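Local coordinates for transmembrane oligosaccharyl transferase (Archaeoglobus fulgidus, PDB 3WAJ), which belongs to the STT3/AglB family of membrane proteins, joining a helical transmembrane region of the GT-C clan to a globular C-terminal part, at residues S35-T40 with L105-A110; V41-N46 with Y50-I55; V823-H828 with T838-K843; I851-S856 with E862-D867. One frame throughout, in Å; residues are numbered along the deposited sequence.

Contact 1: residues S35-T40 with L105-A110; sequences SVFTWT and LRAVLA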
loop_
_atom_site.group_PDB
_atom_site.type_symbol
_atom_site.label_atom_id
_atom_site.label_comp_id
_atom_site.label_asym_id
_atom_site.label_seq_id
_atom_site.Cartn_x
_atom_site.Cartn_y
_atom_site.Cartn_z
ATOM N N SER A 35 19.486 -1.154 -3.690
ATOM C CA SER A 35 18.343 -0.399 -3.179
ATOM C C SER A 35 17.808 -1.009 -1.873
ATOM O O SER A 35 17.237 -0.312 -1.038
ATOM C CB SER A 35 17.219 -0.320 -4.214
ATOM O OG SER A 35 17.699 0.094 -5.472
ATOM N N VAL A 36 17.989 -2.317 -1.721
ATOM C CA VAL A 36 17.557 -3.031 -0.529
ATOM C C VAL A 36 18.650 -3.028 0.539
ATOM O O VAL A 36 18.392 -2.756 1.717
ATOM C CB VAL A 36 17.134 -4.469 -0.880
ATOM C CG1 VAL A 36 16.727 -5.241 0.378
ATOM C CG2 VAL A 36 15.988 -4.458 -1.918
ATOM N N PHE A 37 19.883 -3.302 0.134
ATOM C CA PHE A 37 20.979 -3.257 1.097
ATOM C C PHE A 37 21.755 -1.940 1.039
ATOM O O PHE A 37 22.821 -1.858 0.440
ATOM C CB PHE A 37 21.874 -4.493 0.966
ATOM C CG PHE A 37 21.114 -5.782 1.107
ATOM C CD1 PHE A 37 20.670 -6.209 2.359
ATOM C CD2 PHE A 37 20.787 -6.538 -0.010
ATOM C CE1 PHE A 37 19.930 -7.385 2.500
ATOM C CE2 PHE A 37 20.051 -7.721 0.118
ATOM C CZ PHE A 37 19.623 -8.142 1.376
ATOM N N THR A 38 21.186 -0.918 1.678
ATOM C CA THR A 38 21.773 0.416 1.735
ATOM C C THR A 38 22.099 0.757 3.169
ATOM O O THR A 38 22.565 -0.093 3.936
ATOM C CB THR A 38 20.796 1.491 1.287
ATOM O OG1 THR A 38 19.658 0.889 0.658
ATOM C CG2 THR A 38 21.462 2.488 0.357
ATOM N N TRP A 39 21.806 2.004 3.535
ATOM C CA TRP A 39 22.105 2.514 4.866
ATOM C C TRP A 39 21.429 1.679 5.959
ATOM O O TRP A 39 21.859 1.705 7.103
ATOM C CB TRP A 39 21.722 3.997 4.971
ATOM C CG TRP A 39 20.595 4.369 4.060
ATOM C CD1 TRP A 39 20.693 4.874 2.792
ATOM C CD2 TRP A 39 19.192 4.257 4.343
ATOM N NE1 TRP A 39 19.434 5.089 2.273
ATOM C CE2 TRP A 39 18.495 4.720 3.203
ATOM C CE3 TRP A 39 18.459 3.812 5.450
ATOM C CZ2 TRP A 39 17.089 4.741 3.134
ATOM C CZ3 TRP A 39 17.078 3.845 5.391
ATOM C CH2 TRP A 39 16.400 4.295 4.234
ATOM N N THR A 40 20.380 0.943 5.593
ATOM C CA THR A 40 19.796 -0.084 6.457
ATOM C C THR A 40 19.327 -1.198 5.531
ATOM O O THR A 40 19.469 -1.070 4.314
ATOM C CB THR A 40 18.588 0.466 7.243
ATOM O OG1 THR A 40 18.302 -0.377 8.364
ATOM C CG2 THR A 40 17.355 0.531 6.344
ATOM N N LEU A 105 16.543 -10.183 10.480
ATOM C CA LEU A 105 15.209 -10.655 10.111
ATOM C C LEU A 105 14.826 -10.098 8.748
ATOM O O LEU A 105 14.456 -10.855 7.845
ATOM C CB LEU A 105 14.184 -10.197 11.143
ATOM C CG LEU A 105 12.961 -11.069 11.429
ATOM C CD1 LEU A 105 11.743 -10.208 11.722
ATOM C CD2 LEU A 105 12.674 -12.081 10.316
ATOM N N ARG A 106 14.934 -8.777 8.609
ATOM C CA ARG A 106 14.582 -8.072 7.378
ATOM C C ARG A 106 15.306 -8.635 6.163
ATOM O O ARG A 106 14.704 -8.839 5.098
ATOM C CB ARG A 106 14.868 -6.567 7.536
ATOM C CG ARG A 106 13.691 -5.774 8.125
ATOM C CD ARG A 106 13.993 -4.284 8.213
ATOM N NE ARG A 106 14.548 -3.948 9.518
ATOM C CZ ARG A 106 15.483 -3.041 9.733
ATOM N NH1 ARG A 106 15.990 -2.353 8.730
ATOM N NH2 ARG A 106 15.899 -2.825 10.955
ATOM N N ALA A 107 16.600 -8.894 6.331
ATOM C CA ALA A 107 17.421 -9.477 5.264
ATOM C C ALA A 107 16.823 -10.795 4.787
ATOM O O ALA A 107 16.547 -10.973 3.586
ATOM C CB ALA A 107 18.840 -9.686 5.744
ATOM N N VAL A 108 16.622 -11.718 5.724
ATOM C CA VAL A 108 15.949 -12.975 5.391
ATOM C C VAL A 108 14.607 -12.715 4.680
ATOM O O VAL A 108 14.387 -13.209 3.574
ATOM C CB VAL A 108 15.773 -13.891 6.634
ATOM C CG1 VAL A 108 14.923 -15.115 6.289
ATOM C CG2 VAL A 108 17.131 -14.336 7.171
ATOM N N LEU A 109 13.729 -11.927 5.301
ATOM C CA LEU A 109 12.425 -11.636 4.710
ATOM C C LEU A 109 12.552 -11.040 3.315
ATOM O O LEU A 109 11.722 -11.313 2.457
ATOM C CB LEU A 109 11.610 -10.698 5.600
ATOM C CG LEU A 109 11.372 -11.233 6.999
ATOM C CD1 LEU A 109 10.420 -10.309 7.760
ATOM C CD2 LEU A 109 10.828 -12.672 6.947
ATOM N N ALA A 110 13.597 -10.244 3.087
ATOM C CA ALA A 110 13.823 -9.606 1.777
ATOM C C ALA A 110 13.918 -10.608 0.631
ATOM O O ALA A 110 13.470 -10.333 -0.482
ATOM C CB ALA A 110 15.073 -8.720 1.813
#
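Phe37 presents the edge of its ring to helix 102-118: CE1 lies 4.1 Å from Ala107 CB, close to the ring plane, while Val36 CG1 sits over the centre of one face; the Trp33 ring also meets it, the planes at about 45°. The other flat group, the Arg106 guanidinium, takes Thr40 OG1 at its edge, in plane. NH1 donates to that hydroxyl oxygen across 3.1 Å, with an N-H...O angle of 155°. Thr40 offers OG1 because it stands anti to the backbone N (chi1 -162°); the arginine bends at chi3 and meets the threonine at about a right angle. Toward the other end of the helical segment, Val36 CG1 meets Ala110 CB at 4.1 Å. Phe37 is the first residue past helix 33-36, so the contact lays the end of that short helix and the following turn on helix 102-118 within the GT-C region. Leu157 borders Val36, Phe37 and Ala110. NH1 also binds Val41 O, and Tyr504 OH and Tyr52 OH make weak bonds to NH2 and NE. Arg106, gathering several oxygens, probably holds the chain in place at Thr40 and Val41, beyond the turn.

Contact 2: residues V41-N46 with Y50-I55; sequences VRLGGN and YYYRLI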
loop_
_atom_site.group_PDB
_atom_site.type_symbol
_atom_site.label_atom_id
_atom_site.label_comp_id
_atom_site.label_asym_id
_atom_site.label_seq_id
_atom_site.Cartn_x
_atom_site.Cartn_y
_atom_site.Cartn_z
ATOM N N VAL A 41 18.777 -2.290 6.061
ATOM C CA VAL A 41 18.136 -3.233 5.146
ATOM C C VAL A 41 16.699 -2.794 5.018
ATOM O O VAL A 41 15.950 -2.698 5.997
ATOM C CB VAL A 41 18.317 -4.746 5.490
ATOM C CG1 VAL A 41 18.452 -4.955 6.944
ATOM C CG2 VAL A 41 17.160 -5.601 4.898
ATOM N N ARG A 42 16.334 -2.507 3.783
ATOM C CA ARG A 42 15.231 -1.619 3.497
ATOM C C ARG A 42 14.188 -2.370 2.687
ATOM O O ARG A 42 14.348 -2.563 1.487
ATOM C CB ARG A 42 15.796 -0.417 2.733
ATOM C CG ARG A 42 14.802 0.521 2.149
ATOM C CD ARG A 42 15.507 1.631 1.385
ATOM N NE ARG A 42 14.512 2.547 0.840
ATOM C CZ ARG A 42 14.230 2.650 -0.446
ATOM N NH1 ARG A 42 14.906 1.917 -1.326
ATOM N NH2 ARG A 42 13.287 3.493 -0.848
ATOM N N LEU A 43 13.138 -2.818 3.374
ATOM C CA LEU A 43 12.029 -3.542 2.760
ATOM C C LEU A 43 11.240 -2.556 1.907
ATOM O O LEU A 43 11.260 -1.359 2.172
ATOM C CB LEU A 43 11.118 -4.168 3.843
ATOM C CG LEU A 43 11.742 -5.209 4.784
ATOM C CD1 LEU A 43 10.764 -5.645 5.888
ATOM C CD2 LEU A 43 12.233 -6.423 4.008
ATOM N N GLY A 44 10.545 -3.053 0.892
ATOM C CA GLY A 44 9.822 -2.182 -0.013
ATOM C C GLY A 44 8.509 -1.665 0.543
ATOM O O GLY A 44 7.994 -2.187 1.549
ATOM N N GLY A 45 7.976 -0.634 -0.121
ATOM C CA GLY A 45 6.623 -0.142 0.098
ATOM C C GLY A 45 6.188 0.051 1.543
ATOM O O GLY A 45 6.960 0.537 2.377
ATOM N N ASN A 46 4.941 -0.312 1.837
ATOM C CA ASN A 46 4.436 -0.228 3.195
ATOM C C ASN A 46 4.118 -1.615 3.754
ATOM O O ASN A 46 4.525 -1.958 4.861
ATOM C CB ASN A 46 3.168 0.620 3.245
ATOM C CG ASN A 46 3.320 1.949 2.553
ATOM O OD1 ASN A 46 4.307 2.665 2.757
ATOM N ND2 ASN A 46 2.323 2.307 1.743
ATOM N N TYR A 50 4.664 -4.363 7.471
ATOM C CA TYR A 50 3.673 -4.918 8.380
ATOM C C TYR A 50 3.815 -6.439 8.506
ATOM O O TYR A 50 3.639 -6.987 9.599
ATOM C CB TYR A 50 2.242 -4.525 7.971
ATOM C CG TYR A 50 1.277 -4.787 9.087
ATOM C CD1 TYR A 50 1.258 -3.960 10.211
ATOM C CD2 TYR A 50 0.413 -5.878 9.055
ATOM C CE1 TYR A 50 0.385 -4.182 11.272
ATOM C CE2 TYR A 50 -0.486 -6.116 10.116
ATOM C CZ TYR A 50 -0.484 -5.259 11.221
ATOM O OH TYR A 50 -1.336 -5.475 12.277
ATOM N N TYR A 51 4.128 -7.125 7.400
ATOM C CA TYR A 51 4.519 -8.536 7.509
ATOM C C TYR A 51 5.641 -8.689 8.528
ATOM O O TYR A 51 5.574 -9.523 9.422
ATOM C CB TYR A 51 4.899 -9.155 6.156
ATOM C CG TYR A 51 3.683 -9.775 5.536
ATOM C CD1 TYR A 51 3.075 -10.877 6.126
ATOM C CD2 TYR A 51 3.090 -9.217 4.410
ATOM C CE1 TYR A 51 1.913 -11.413 5.602
ATOM C CE2 TYR A 51 1.939 -9.756 3.867
ATOM C CZ TYR A 51 1.353 -10.840 4.468
ATOM O OH TYR A 51 0.213 -11.366 3.918
ATOM N N TYR A 52 6.645 -7.838 8.388
ATOM C CA TYR A 52 7.784 -7.791 9.282
ATOM C C TYR A 52 7.316 -7.675 10.731
ATOM O O TYR A 52 7.755 -8.444 11.592
ATOM C CB TYR A 52 8.658 -6.613 8.856
ATOM C CG TYR A 52 9.772 -6.192 9.777
ATOM C CD1 TYR A 52 9.884 -4.854 10.175
ATOM C CD2 TYR A 52 10.736 -7.095 10.221
ATOM C CE1 TYR A 52 10.912 -4.418 10.988
ATOM C CE2 TYR A 52 11.785 -6.662 11.062
ATOM C CZ TYR A 52 11.857 -5.318 11.427
ATOM O OH TYR A 52 12.865 -4.859 12.237
ATOM N N ARG A 53 6.414 -6.728 10.987
ATOM C CA ARG A 53 5.848 -6.532 12.316
ATOM C C ARG A 53 5.199 -7.835 12.809
ATOM O O ARG A 53 5.406 -8.250 13.954
ATOM C CB ARG A 53 4.839 -5.364 12.298
ATOM C CG ARG A 53 4.087 -5.084 13.615
ATOM C CD ARG A 53 2.903 -6.075 13.882
ATOM N NE ARG A 53 2.199 -5.707 15.108
ATOM C CZ ARG A 53 2.684 -5.914 16.331
ATOM N NH1 ARG A 53 3.849 -6.524 16.485
ATOM N NH2 ARG A 53 1.995 -5.525 17.392
ATOM N N LEU A 54 4.413 -8.463 11.942
ATOM C CA LEU A 54 3.721 -9.694 12.305
ATOM C C LEU A 54 4.694 -10.860 12.529
ATOM O O LEU A 54 4.560 -11.603 13.499
ATOM C CB LEU A 54 2.681 -10.070 11.253
ATOM C CG LEU A 54 1.486 -9.139 11.086
ATOM C CD1 LEU A 54 0.531 -9.698 9.983
ATOM C CD2 LEU A 54 0.762 -8.977 12.412
ATOM N N ILE A 55 5.664 -11.023 11.632
ATOM C CA ILE A 55 6.586 -12.153 11.705
ATOM C C ILE A 55 7.439 -12.101 12.997
ATOM O O ILE A 55 7.627 -13.099 13.674
ATOM C CB ILE A 55 7.452 -12.243 10.425
ATOM C CG1 ILE A 55 6.597 -12.737 9.258
ATOM C CG2 ILE A 55 8.656 -13.171 10.626
ATOM C CD1 ILE A 55 7.227 -12.545 7.878
#
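Leu43 and Tyr52 make the apolar part of this contact. The CB atom of each residue points toward the opposite segment, and the side chains cross at about a right angle. One leucine branch does the touching: CD1 lies 3.8 Å from Tyr52 CB and 4.1 Å from Tyr52 CG, so it meets the root of the tyrosine rather than the middle of its ring. Tyr52 CG is anti to the backbone N (chi1 169°), which sends the ring out from the helix, across the direction of the leucine branch, toward helix 102-118. That helix borders the pair, with Arg106 beside Leu43 and Leu105 beside Tyr52.

The fold here is a loop running into a helix: 41-46 leads to helix 47-60, of which 50-55 is the middle part. Asp47, the first residue of that helix, binds the zinc ion together with Asp161 and His163, and the side chain of Asn46 is about 8 Å from the metal. The contact thus lies next to the metal site, on the chain leading into Asp47.

The one close polar approach is between backbone atoms, Asn46 O and Tyr50 N at 3.6 Å, and it is not a hydrogen bond. The side chains of Asn46 and Tyr50 both lead away from the contact. Tyr50 OH bonds to Asp69, which also shares a salt bridge with Arg53, and Asn46 packs on Trp556. On the next helical position, Tyr51 OH bonds to ND1 of His162, which stands in sequence between the zinc ligands Asp161 and His163.

Contact 3: residues V823-H828 with T838-K843; sequences VLPYSH and TPYHIK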
loop_
_atom_site.group_PDB
_atom_site.type_symbol
_atom_site.label_atom_id
_atom_site.label_comp_id
_atom_site.label_asym_id
_atom_site.label_seq_id
_atom_site.Cartn_x
_atom_site.Cartn_y
_atom_site.Cartn_z
ATOM N N VAL A 823 -0.654 30.903 25.451
ATOM C CA VAL A 823 -0.152 29.557 25.724
ATOM C C VAL A 823 1.086 29.286 24.856
ATOM O O VAL A 823 1.007 29.323 23.626
ATOM C CB VAL A 823 -1.260 28.504 25.469
ATOM C CG1 VAL A 823 -0.880 27.133 26.035
ATOM C CG2 VAL A 823 -2.562 28.970 26.086
ATOM N N LEU A 824 2.224 29.030 25.506
ATOM C CA LEU A 824 3.504 28.824 24.822
ATOM C C LEU A 824 3.941 27.356 24.934
ATOM O O LEU A 824 3.887 26.771 26.018
ATOM C CB LEU A 824 4.574 29.745 25.418
ATOM C CG LEU A 824 4.189 31.220 25.580
ATOM C CD1 LEU A 824 5.315 32.048 26.202
ATOM C CD2 LEU A 824 3.787 31.815 24.246
ATOM N N PRO A 825 4.370 26.749 23.812
ATOM C CA PRO A 825 4.733 25.326 23.830
ATOM C C PRO A 825 6.238 25.044 23.910
ATOM O O PRO A 825 6.611 23.888 24.101
ATOM C CB PRO A 825 4.199 24.832 22.482
ATOM C CG PRO A 825 4.395 26.019 21.576
ATOM C CD PRO A 825 4.286 27.271 22.437
ATOM N N TYR A 826 7.092 26.050 23.743
ATOM C CA TYR A 826 8.532 25.785 23.798
ATOM C C TYR A 826 9.101 26.072 25.187
ATOM O O TYR A 826 8.766 27.082 25.808
ATOM C CB TYR A 826 9.290 26.580 22.730
ATOM C CG TYR A 826 9.118 26.050 21.320
ATOM C CD1 TYR A 826 9.780 24.895 20.902
ATOM C CD2 TYR A 826 8.312 26.714 20.399
ATOM C CE1 TYR A 826 9.634 24.411 19.608
ATOM C CE2 TYR A 826 8.170 26.238 19.104
ATOM C CZ TYR A 826 8.830 25.095 18.720
ATOM O OH TYR A 826 8.672 24.638 17.442
ATOM N N SER A 827 9.954 25.176 25.675
ATOM C CA SER A 827 10.644 25.398 26.951
ATOM C C SER A 827 12.138 25.511 26.714
ATOM O O SER A 827 12.640 25.165 25.637
ATOM C CB SER A 827 10.368 24.274 27.946
ATOM O OG SER A 827 10.977 23.063 27.535
ATOM N N HIS A 828 12.857 25.985 27.722
ATOM C CA HIS A 828 14.285 26.212 27.562
ATOM C C HIS A 828 15.159 25.109 28.165
ATOM O O HIS A 828 16.383 25.185 28.116
ATOM C CB HIS A 828 14.658 27.619 28.038
ATOM C CG HIS A 828 14.180 28.694 27.105
ATOM N ND1 HIS A 828 12.902 29.217 27.156
ATOM C CD2 HIS A 828 14.794 29.305 26.063
ATOM C CE1 HIS A 828 12.759 30.120 26.200
ATOM N NE2 HIS A 828 13.893 30.194 25.525
ATOM N N THR A 838 16.444 31.962 21.867
ATOM C CA THR A 838 16.198 33.209 22.592
ATOM C C THR A 838 15.080 32.940 23.585
ATOM O O THR A 838 14.334 31.981 23.428
ATOM C CB THR A 838 15.748 34.364 21.662
ATOM O OG1 THR A 838 14.375 34.175 21.295
ATOM C CG2 THR A 838 16.626 34.452 20.403
ATOM N N PRO A 839 14.962 33.786 24.616
ATOM C CA PRO A 839 13.754 33.727 25.449
ATOM C C PRO A 839 12.581 34.264 24.643
ATOM O O PRO A 839 12.797 34.813 23.558
ATOM C CB PRO A 839 14.079 34.687 26.597
ATOM C CG PRO A 839 15.157 35.584 26.060
ATOM C CD PRO A 839 15.965 34.731 25.144
ATOM N N TYR A 840 11.362 34.112 25.144
ATOM C CA TYR A 840 10.222 34.725 24.477
ATOM C C TYR A 840 10.269 36.247 24.661
ATOM O O TYR A 840 10.490 36.740 25.773
ATOM C CB TYR A 840 8.908 34.190 25.049
ATOM C CG TYR A 840 8.589 32.734 24.775
ATOM C CD1 TYR A 840 8.039 32.336 23.568
ATOM C CD2 TYR A 840 8.791 31.769 25.752
ATOM C CE1 TYR A 840 7.723 31.015 23.334
ATOM C CE2 TYR A 840 8.480 30.444 25.525
ATOM C CZ TYR A 840 7.948 30.074 24.317
ATOM O OH TYR A 840 7.635 28.755 24.093
ATOM N N HIS A 841 10.065 36.991 23.580
ATOM C CA HIS A 841 9.945 38.443 23.682
ATOM C C HIS A 841 8.467 38.822 23.569
ATOM O O HIS A 841 7.913 38.849 22.465
ATOM C CB HIS A 841 10.763 39.153 22.593
ATOM C CG HIS A 841 12.124 38.565 22.375
ATOM N ND1 HIS A 841 13.164 38.747 23.260
ATOM C CD2 HIS A 841 12.613 37.799 21.369
ATOM C CE1 HIS A 841 14.235 38.113 22.812
ATOM N NE2 HIS A 841 13.928 37.529 21.666
ATOM N N ILE A 842 7.820 39.082 24.705
ATOM C CA ILE A 842 6.442 39.563 24.686
ATOM C C ILE A 842 6.473 41.053 24.445
ATOM O O ILE A 842 7.386 41.753 24.903
ATOM C CB ILE A 842 5.718 39.385 26.020
ATOM C CG1 ILE A 842 6.594 38.666 27.023
ATOM C CG2 ILE A 842 4.380 38.675 25.854
ATOM C CD1 ILE A 842 6.122 38.907 28.405
ATOM N N LYS A 843 5.454 41.542 23.755
ATOM C CA LYS A 843 5.359 42.953 23.465
ATOM C C LYS A 843 3.899 43.344 23.575
ATOM O O LYS A 843 3.037 42.775 22.895
ATOM C CB LYS A 843 5.910 43.242 22.067
ATOM C CG LYS A 843 5.899 44.702 21.648
ATOM C CD LYS A 843 6.259 44.827 20.170
ATOM C CE LYS A 843 6.248 46.273 19.688
ATOM N NZ LYS A 843 7.418 47.047 20.202
#
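Tyr840, with most surface buried here, reaches from strand 835-844 of an antiparallel four-stranded sheet to the chain leaving strand 819-824, an outer strand of a three-stranded sheet; the contact thus joins two beta sheets of the peripheral domain. The phenol end of Tyr840 is held by the backbone: OH donates to Tyr826 O at 2.6 Å, the oxygen lying near the plane of the ring and the donor tilted 15° from the carbonyl plane. Leu824 covers one face. Its CD1 sits 3.4 Å from the centroid of the Tyr840 ring, 8° off the normal, a CH-pi contact made as the two side chains slide past each other in opposite directions. Leu824 CB meanwhile comes within 3.5 Å of Tyr840 OH, so a single leucine spans the aromatic ring and its hydroxyl. The ring is thereby gripped at its end by a bond and on its face by a methyl. Val795 and Ala797 of strand 792-800 also touch Tyr840. His828, the second largest contributor, has partners at both ring nitrogens: ND1 has a weak hydrogen bond with Ile853 N, and NE2 donates almost straight (176°) to Thr838 O, 2.8 Å away in the imidazole plane but above the plane of that carbonyl.

Contact 4: residues I851-S856 with E862-D867; sequences ITIYES and EIIQLD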
loop_
_atom_site.group_PDB
_atom_site.type_symbol
_atom_site.label_atom_id
_atom_site.label_comp_id
_atom_site.label_asym_id
_atom_site.label_seq_id
_atom_site.Cartn_x
_atom_site.Cartn_y
_atom_site.Cartn_z
ATOM N N ILE A 851 10.676 36.425 28.777
ATOM C CA ILE A 851 10.345 35.250 29.587
ATOM C C ILE A 851 11.183 34.043 29.196
ATOM O O ILE A 851 11.422 33.790 28.006
ATOM C CB ILE A 851 8.891 34.777 29.362
ATOM C CG1 ILE A 851 7.994 35.903 28.862
ATOM C CG2 ILE A 851 8.318 34.096 30.607
ATOM C CD1 ILE A 851 6.604 35.416 28.503
ATOM N N THR A 852 11.588 33.268 30.193
ATOM C CA THR A 852 12.075 31.924 29.926
ATOM C C THR A 852 11.088 30.949 30.572
ATOM O O THR A 852 10.599 31.191 31.683
ATOM C CB THR A 852 13.527 31.710 30.404
ATOM O OG1 THR A 852 13.543 30.886 31.578
ATOM C CG2 THR A 852 14.197 33.053 30.682
ATOM N N ILE A 853 10.771 29.874 29.851
ATOM C CA ILE A 853 9.783 28.892 30.295
ATOM C C ILE A 853 10.482 27.567 30.571
ATOM O O ILE A 853 11.416 27.197 29.854
ATOM C CB ILE A 853 8.701 28.669 29.211
ATOM C CG1 ILE A 853 7.970 29.977 28.899
ATOM C CG2 ILE A 853 7.696 27.608 29.641
ATOM C CD1 ILE A 853 7.112 30.471 30.047
ATOM N N TYR A 854 10.031 26.844 31.593
ATOM C CA TYR A 854 10.612 25.536 31.896
ATOM C C TYR A 854 9.691 24.374 31.501
ATOM O O TYR A 854 8.457 24.523 31.424
ATOM C CB TYR A 854 11.096 25.472 33.362
ATOM C CG TYR A 854 12.144 26.526 33.623
ATOM C CD1 TYR A 854 13.476 26.305 33.282
ATOM C CD2 TYR A 854 11.799 27.767 34.148
ATOM C CE1 TYR A 854 14.446 27.280 33.488
ATOM C CE2 TYR A 854 12.763 28.753 34.356
ATOM C CZ TYR A 854 14.085 28.502 34.024
ATOM O OH TYR A 854 15.049 29.466 34.225
ATOM N N GLU A 855 10.317 23.230 31.230
ATOM C CA GLU A 855 9.637 22.054 30.710
ATOM C C GLU A 855 8.410 21.657 31.535
ATOM O O GLU A 855 7.387 21.249 30.976
ATOM C CB GLU A 855 10.643 20.893 30.576
ATOM C CG GLU A 855 10.052 19.557 30.151
ATOM C CD GLU A 855 9.643 19.528 28.685
ATOM O OE1 GLU A 855 9.726 20.590 28.017
ATOM O OE2 GLU A 855 9.249 18.435 28.200
ATOM N N SER A 856 8.498 21.806 32.855
ATOM C CA SER A 856 7.412 21.365 33.729
ATOM C C SER A 856 6.208 22.291 33.583
ATOM O O SER A 856 5.057 21.839 33.616
ATOM C CB SER A 856 7.869 21.287 35.187
ATOM O OG SER A 856 8.066 22.576 35.729
ATOM N N GLU A 862 1.044 24.914 33.638
ATOM C CA GLU A 862 1.099 25.875 34.734
ATOM C C GLU A 862 0.768 27.294 34.270
ATOM O O GLU A 862 0.988 27.656 33.108
ATOM C CB GLU A 862 2.469 25.823 35.419
ATOM C CG GLU A 862 2.768 24.483 36.088
ATOM C CD GLU A 862 4.156 24.427 36.700
ATOM O OE1 GLU A 862 4.761 25.501 36.929
ATOM O OE2 GLU A 862 4.643 23.304 36.953
ATOM N N ILE A 863 0.218 28.086 35.185
ATOM C CA ILE A 863 -0.173 29.458 34.881
ATOM C C ILE A 863 0.907 30.415 35.362
ATOM O O ILE A 863 1.441 30.256 36.456
ATOM C CB ILE A 863 -1.538 29.811 35.513
ATOM C CG1 ILE A 863 -2.598 28.787 35.083
ATOM C CG2 ILE A 863 -1.962 31.213 35.128
ATOM C CD1 ILE A 863 -4.037 29.203 35.373
ATOM N N ILE A 864 1.245 31.395 34.530
ATOM C CA ILE A 864 2.281 32.373 34.855
ATOM C C ILE A 864 1.729 33.796 34.779
ATOM O O ILE A 864 1.166 34.201 33.758
ATOM C CB ILE A 864 3.493 32.250 33.914
ATOM C CG1 ILE A 864 4.342 31.034 34.294
ATOM C CG2 ILE A 864 4.333 33.530 33.936
ATOM C CD1 ILE A 864 5.488 30.757 33.337
ATOM N N GLN A 865 1.892 34.549 35.866
ATOM C CA GLN A 865 1.439 35.936 35.919
ATOM C C GLN A 865 2.532 36.848 35.396
ATOM O O GLN A 865 3.661 36.805 35.883
ATOM C CB GLN A 865 1.086 36.336 37.355
ATOM C CG GLN A 865 0.211 35.336 38.107
ATOM C CD GLN A 865 -1.210 35.272 37.578
ATOM O OE1 GLN A 865 -1.654 36.150 36.837
ATOM N NE2 GLN A 865 -1.935 34.224 37.960
ATOM N N LEU A 866 2.209 37.657 34.391
ATOM C CA LEU A 866 3.136 38.691 33.945
ATOM C C LEU A 866 2.397 39.972 33.590
ATOM O O LEU A 866 1.656 40.019 32.604
ATOM C CB LEU A 866 3.996 38.226 32.767
ATOM C CG LEU A 866 5.445 38.690 32.921
ATOM C CD1 LEU A 866 6.074 38.021 34.128
ATOM C CD2 LEU A 866 6.256 38.386 31.700
ATOM N N ASP A 867 2.600 41.003 34.408
ATOM C CA ASP A 867 2.004 42.306 34.160
ATOM C C ASP A 867 2.764 43.022 33.046
ATOM O O ASP A 867 3.995 43.002 33.000
ATOM C CB ASP A 867 1.994 43.151 35.436
ATOM C CG ASP A 867 0.598 43.625 35.809
ATOM O OD1 ASP A 867 -0.368 42.866 35.568
ATOM O OD2 ASP A 867 0.468 44.753 36.340
#
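Ile853 and Ile864 cross obliquely, meeting methyl to methyl with Ile853 CD1 3.7 Å from Ile864 CD1. They face each other across a chain reversal of the peripheral domain: the extended residues 851-854 run into helix 855-860, and strand 863-865 returns on the far side, the two segments heading 167° apart. The backbones stay too far apart to pair as strands, so the two segments meet mainly through side chains. Ile853 points its CB past the opposite segment, yet a bend at chi2 (-68°) swings CD1 back toward it; Ile864 keeps an extended end (chi2 174°) to meet that methyl. Two residues away in each segment, Ile851 and Leu866 slide past each other in opposite directions, with CG1 of the isoleucine 4.2 Å from CD2 of the leucine. Ile842 of strand 835-844 touches both. Val782 and Ala780 of strand 780-785 touch Ile851 and Ile853, and that strand pairs in parallel with strand 863-865. At the start of helix 855-860 the chemistry turns polar: the carboxylate of Glu862, carried on a chain extended beyond CG, comes beside Ser856 without a hydrogen bond, OE2 lying 3.7 Å from Ser856 OG.

In the fold
Contacts 1 and 2 are buried in the helical GT-C region and touch each other through Arg106; their centres are 10 Å apart. Contacts 3 and 4 lie in the peripheral domain, more than 40 Å from contact 1 between centres, only partly buried, contact 4 with the exposed Ser856, and likewise adjoining, through Ser827 with Glu855 and the backbones of His828 and Ile853. The first pair arranges a loop between helices, one side leading to the zinc site; contact 3 joins two sheets, and contact 4 lays a loop and helix start against an outer strand. Hydrogen bonds cross contacts 1 and 3, whereas contacts 2 and 4 rest mainly on apolar side-chain packing, with no hydrogen bond across.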